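PDB 4LRU: glyoxalase 3 from Candida albicans, which converts methylglyoxal to D-lactate in a single glutathione-independent step, detoxifying the methylglyoxal that the cell itself produces. Local coordinates for residues G133-C139 and R215-N221; G160-T164 and F209-D213. One frame throughout, in Å; residues are numbered along the deposited sequence. Where two conformers were deposited one is given.

Along the chain the segments come in the order 133-139, 160-164, 209-213 and 215-221, so contact 2 is nested inside the loop closed by contact 1. Their centres lie about 8 Å apart. Contact 1 pairs two parallel strands of the mixed central sheet; contact 2 joins strand 210-213, the antiparallel strand at the edge of that sheet, to strand 162-163, which pairs in a separate small sheet with 198-199. Strand 216-219 ties the two together, since Thr218 bonds through its backbone to Val211 and through OG1 to Thr164 N. Together the contacts lead from the buried strand before Cys139, the probable catalytic cysteine, out to the partly buried seam with 162-163.

Contact 1: residues G133-C139 and R215-N221; sequences GVVSAVC and RIVTGVN
Arg215 reaches back along its neighbour strand to Gly133, its NH1 donating to Gly133 O at 2.9 Å, near the plane of both guanidinium and carbonyl. The bend at chi3 (-63°) turns the guanidinium back towards this oxygen; CB and CD also lie close to it, and CB and CG rest against Val134 CG2. Tyr129 holds the same guanidinium through its carbonyl oxygen and a cation-pi contact. The backbone of Arg215 begins the ladder: Val135 N donates to Arg215 O (3.0 Å), and Val135 O accepts from Val217 N. Val217 sends its own carbonyl to Ala137 N at 3.1 Å, and on the sheet face it shares with Ser136 its CB lies 4.1 Å from Ser136 CB. Its CG2 meets Val134 CG1 at 4.2 Å. After Gly219 N bonds to Ala137 O, the last rung, Cys139 N to Gly219 O, is short (2.8 Å) although the donor stands 40° out of the carbonyl plane. Cys139 CA then touches Val220 O at 3.2 Å. Cys139 is the probable nucleophile of this DJ-1 superfamily enzyme, and the ladder anchors its backbone at the end of strand 134-138, beside the probable active-site His140. Strand 102-105 flanks 134-138 on its other edge; helix 225-236 packs on the Ser136 and Val217 face, and helix 119-130 on that of Val135 and Ile216.

Contact 2: residues G160-T164 and F209-D213; sequences GKKIT and FTVTD
Asp213 makes the direct polar link to segment 160-164: its OD2 accepts Lys162 N at 2.9 Å, through the anti lone pair and with an N-H...O angle of 160°. The carboxylate extends across the gap to this amide because chi1 (-167°) turns CG away from the Asp213 backbone N. Water joins the same groups. One molecule bridges Gly160 O and Asp213 OD2, lying much nearer the carboxylate; a second accepts from Lys161 NZ and donates to Asp213 OD1, relaying between ammonium and carboxylate, whose NZ and OD1 stand 4.8 Å apart. Farther along, Lys162 O and Val211 O both lie within hydrogen-bonding distance of a third water. The segments run roughly antiparallel, yet even the closest CA atoms, those of Ile163 and Val211, are 5.8 Å apart. Side chains and water span this seam between the antiparallel edge strand of the central DJ-1-type sheet and the small sheet of 162-163 and 198-199. The remaining contacts are van der Waals. Val211 divides its methyls, CG1 lying 3.6 Å from Lys162 O and CG2 3.8 Å from Thr164 CB. The Phe209 ring presents its edge to Thr164 OG1, 4.1 Å from CD2, while that hydroxyl hydrogen-bonds to Ile200 O.

Contact 1: residues G133-C139 and R215-N221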
loop_
_atom_site.group_PDB
_atom_site.type_symbol
_atom_site.label_atom_id
_atom_site.label_comp_id
_atom_site.label_asym_id
_atom_site.label_seq_id
_atom_site.Cartn_x
_atom_site.Cartn_y
_atom_site.Cartn_z
ATOM N N GLY A 133 -15.654 -2.255 -6.261
ATOM C CA GLY A 133 -14.854 -2.188 -5.057
ATOM C C GLY A 133 -13.979 -0.948 -4.933
ATOM O O GLY A 133 -14.019 -0.050 -5.780
ATOM N N VAL A 134 -13.186 -0.904 -3.869
ATOM C CA VAL A 134 -12.321 0.235 -3.595
ATOM C C VAL A 134 -10.869 -0.217 -3.718
ATOM O O VAL A 134 -10.473 -1.256 -3.166
ATOM C CB VAL A 134 -12.620 0.847 -2.207
ATOM C CG1 VAL A 134 -11.495 1.772 -1.758
ATOM C CG2 VAL A 134 -13.941 1.593 -2.246
ATOM N N VAL A 135 -10.083 0.578 -4.440
ATOM C CA VAL A 135 -8.654 0.341 -4.596
ATOM C C VAL A 135 -7.898 1.489 -3.929
ATOM O O VAL A 135 -8.226 2.667 -4.123
ATOM C CB VAL A 135 -8.258 0.255 -6.084
ATOM C CG1 VAL A 135 -6.749 0.104 -6.231
ATOM C CG2 VAL A 135 -8.980 -0.898 -6.759
ATOM N N SER A 136 -6.893 1.134 -3.140
ATOM C CA SER A 136 -6.278 2.057 -2.200
ATOM C C SER A 136 -4.819 1.699 -1.987
ATOM O O SER A 136 -4.395 0.567 -2.217
ATOM C CB SER A 136 -7.030 2.046 -0.882
ATOM O OG SER A 136 -6.946 0.774 -0.272
ATOM N N ALA A 137 -4.048 2.680 -1.545
ATOM C CA ALA A 137 -2.665 2.462 -1.180
ATOM C C ALA A 137 -2.171 3.614 -0.326
ATOM O O ALA A 137 -2.684 4.735 -0.391
ATOM C CB ALA A 137 -1.812 2.328 -2.431
ATOM N N VAL A 138 -1.138 3.329 0.447
ATOM C CA VAL A 138 -0.498 4.354 1.268
ATOM C C VAL A 138 0.986 4.479 0.925
ATOM O O VAL A 138 1.633 3.510 0.545
ATOM C CB VAL A 138 -0.709 4.074 2.766
ATOM C CG1 VAL A 138 -0.011 2.795 3.210
ATOM C CG2 VAL A 138 -0.242 5.255 3.611
ATOM N N CYS A 139 1.508 5.700 1.054
ATOM C CA CYS A 139 2.957 5.954 1.029
ATOM C C CYS A 139 3.529 5.747 -0.379
ATOM O O CYS A 139 3.152 6.477 -1.281
ATOM C CB CYS A 139 3.655 5.095 2.072
ATOM S SG CYS A 139 5.361 5.577 2.407
ATOM N N ARG A 215 -13.809 5.797 -5.739
ATOM C CA ARG A 215 -13.414 4.531 -5.115
ATOM C C ARG A 215 -11.897 4.312 -5.168
ATOM O O ARG A 215 -11.395 3.191 -5.050
ATOM C CB ARG A 215 -14.187 3.371 -5.767
ATOM C CG ARG A 215 -15.675 3.370 -5.397
ATOM C CD ARG A 215 -16.497 2.406 -6.233
ATOM N NE ARG A 215 -16.479 2.768 -7.644
ATOM C CZ ARG A 215 -15.801 2.114 -8.579
ATOM N NH1 ARG A 215 -15.112 1.022 -8.265
ATOM N NH2 ARG A 215 -15.808 2.551 -9.829
ATOM N N ILE A 216 -11.165 5.409 -5.312
ATOM C CA ILE A 216 -9.710 5.386 -5.167
ATOM C C ILE A 216 -9.343 6.207 -3.941
ATOM O O ILE A 216 -9.712 7.375 -3.835
ATOM C CB ILE A 216 -9.029 5.996 -6.391
ATOM C CG1 ILE A 216 -9.462 5.233 -7.644
ATOM C CG2 ILE A 216 -7.519 5.968 -6.221
ATOM C CD1 ILE A 216 -8.992 5.849 -8.936
ATOM N N VAL A 217 -8.631 5.580 -3.013
ATOM C CA VAL A 217 -8.255 6.234 -1.759
ATOM C C VAL A 217 -6.759 6.069 -1.540
ATOM O O VAL A 217 -6.227 4.954 -1.560
ATOM C CB VAL A 217 -9.023 5.650 -0.561
ATOM C CG1 VAL A 217 -8.629 6.354 0.720
ATOM C CG2 VAL A 217 -10.516 5.744 -0.794
ATOM N N THR A 218 -6.064 7.182 -1.360
ATOM C CA THR A 218 -4.633 7.112 -1.116
ATOM C C THR A 218 -4.237 7.942 0.094
ATOM O O THR A 218 -4.924 8.898 0.452
ATOM C CB THR A 218 -3.845 7.598 -2.348
ATOM O OG1 THR A 218 -4.375 8.845 -2.813
ATOM C CG2 THR A 218 -3.945 6.578 -3.483
ATOM N N GLY A 219 -3.109 7.572 0.709
ATOM C CA GLY A 219 -2.537 8.314 1.834
ATOM C C GLY A 219 -1.041 8.506 1.701
ATOM O O GLY A 219 -0.378 7.825 0.919
ATOM N N VAL A 220 -0.487 9.417 2.491
ATOM C CA VAL A 220 0.852 9.937 2.199
ATOM C C VAL A 220 2.006 9.048 2.700
ATOM O O VAL A 220 3.066 8.960 2.063
ATOM C CB VAL A 220 1.015 11.342 2.783
ATOM C CG1 VAL A 220 2.417 11.875 2.522
ATOM C CG2 VAL A 220 -0.026 12.267 2.176
ATOM N N ASN A 221 1.826 8.436 3.862
ATOM C CA ASN A 221 2.948 8.062 4.727
ATOM C C ASN A 221 2.511 7.120 5.847
ATOM O O ASN A 221 1.329 6.814 5.988
ATOM C CB ASN A 221 3.593 9.326 5.321
ATOM C CG ASN A 221 2.575 10.246 5.987
ATOM O OD1 ASN A 221 1.560 9.774 6.507
ATOM N ND2 ASN A 221 2.800 11.548 5.920
#

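Contact 2: residues G160-T164 and F209-D213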
loop_
_atom_site.group_PDB
_atom_site.type_symbol
_atom_site.label_atom_id
_atom_site.label_comp_id
_atom_site.label_asym_id
_atom_site.label_seq_id
_atom_site.Cartn_x
_atom_site.Cartn_y
_atom_site.Cartn_z
ATOM N N GLY A 160 -6.866 11.061 -14.872
ATOM C CA GLY A 160 -7.912 12.033 -14.552
ATOM C C GLY A 160 -8.394 11.979 -13.106
ATOM O O GLY A 160 -9.364 12.672 -12.756
ATOM N N LYS A 161 -7.712 11.186 -12.278
ATOM C CA LYS A 161 -8.043 11.012 -10.862
ATOM C C LYS A 161 -7.035 11.761 -10.002
ATOM O O LYS A 161 -5.911 12.045 -10.431
ATOM C CB LYS A 161 -8.017 9.534 -10.465
ATOM C CG LYS A 161 -8.944 8.648 -11.281
ATOM C CD LYS A 161 -10.409 8.984 -11.082
ATOM C CE LYS A 161 -11.275 7.814 -11.552
ATOM N NZ LYS A 161 -12.610 8.250 -12.034
ATOM N N LYS A 162 -7.444 12.070 -8.782
ATOM C CA LYS A 162 -6.569 12.690 -7.792
ATOM C C LYS A 162 -6.040 11.627 -6.848
ATOM O O LYS A 162 -6.803 10.804 -6.343
ATOM C CB LYS A 162 -7.342 13.750 -6.999
ATOM C CG LYS A 162 -7.780 14.934 -7.838
ATOM C CD LYS A 162 -8.507 15.967 -6.986
ATOM C CE LYS A 162 -9.472 16.820 -7.796
ATOM N NZ LYS A 162 -8.981 17.112 -9.169
ATOM N N ILE A 163 -4.729 11.644 -6.632
ATOM C CA ILE A 163 -4.091 10.787 -5.662
ATOM C C ILE A 163 -3.074 11.563 -4.846
ATOM O O ILE A 163 -2.654 12.661 -5.218
ATOM C CB ILE A 163 -3.370 9.598 -6.311
ATOM C CG1 ILE A 163 -2.187 10.065 -7.159
ATOM C CG2 ILE A 163 -4.346 8.731 -7.081
ATOM C CD1 ILE A 163 -1.211 8.952 -7.457
ATOM N N THR A 164 -2.717 10.997 -3.708
ATOM C CA THR A 164 -1.540 11.440 -2.988
ATOM C C THR A 164 -0.655 10.240 -2.678
ATOM O O THR A 164 -0.921 9.123 -3.134
ATOM C CB THR A 164 -1.923 12.210 -1.710
ATOM O OG1 THR A 164 -0.775 12.909 -1.211
ATOM C CG2 THR A 164 -2.467 11.283 -0.650
ATOM N N PHE A 209 -2.762 12.531 6.093
ATOM C CA PHE A 209 -3.477 13.089 4.950
ATOM C C PHE A 209 -3.824 11.999 3.958
ATOM O O PHE A 209 -2.983 11.165 3.629
ATOM C CB PHE A 209 -2.630 14.165 4.262
ATOM C CG PHE A 209 -3.315 14.839 3.100
ATOM C CD1 PHE A 209 -4.417 15.658 3.302
ATOM C CD2 PHE A 209 -2.859 14.640 1.805
ATOM C CE1 PHE A 209 -5.048 16.265 2.228
ATOM C CE2 PHE A 209 -3.476 15.258 0.736
ATOM C CZ PHE A 209 -4.578 16.054 0.941
ATOM N N THR A 210 -5.075 12.035 3.507
ATOM C CA THR A 210 -5.565 11.162 2.463
ATOM C C THR A 210 -6.330 11.932 1.393
ATOM O O THR A 210 -6.795 13.062 1.614
ATOM C CB THR A 210 -6.518 10.091 3.014
ATOM O OG1 THR A 210 -7.712 10.727 3.507
ATOM C CG2 THR A 210 -5.852 9.276 4.091
ATOM N N VAL A 211 -6.460 11.283 0.241
ATOM C CA VAL A 211 -7.264 11.793 -0.862
ATOM C C VAL A 211 -8.208 10.697 -1.303
ATOM O O VAL A 211 -7.781 9.554 -1.509
ATOM C CB VAL A 211 -6.380 12.221 -2.039
ATOM C CG1 VAL A 211 -7.228 12.533 -3.263
ATOM C CG2 VAL A 211 -5.524 13.423 -1.650
ATOM N N THR A 212 -9.494 11.036 -1.421
ATOM C CA THR A 212 -10.497 10.121 -1.956
ATOM C C THR A 212 -10.983 10.687 -3.275
ATOM O O THR A 212 -11.408 11.867 -3.346
ATOM C CB THR A 212 -11.688 9.976 -0.981
ATOM O OG1 THR A 212 -11.244 9.353 0.234
ATOM C CG2 THR A 212 -12.784 9.142 -1.609
ATOM N N ASP A 213 -10.903 9.867 -4.322
ATOM C CA ASP A 213 -11.508 10.198 -5.595
ATOM C C ASP A 213 -12.407 9.037 -5.969
ATOM O O ASP A 213 -11.953 8.031 -6.526
ATOM C CB ASP A 213 -10.444 10.467 -6.670
ATOM C CG ASP A 213 -11.029 11.100 -7.907
ATOM O OD1 ASP A 213 -12.255 10.926 -8.116
ATOM O OD2 ASP A 213 -10.293 11.811 -8.627
HETATM O O HOH W 1 -10.969 13.651 -10.223
HETATM O O HOH W 2 -13.191 8.576 -9.325
HETATM O O HOH W 3 -6.698 8.937 -4.226
#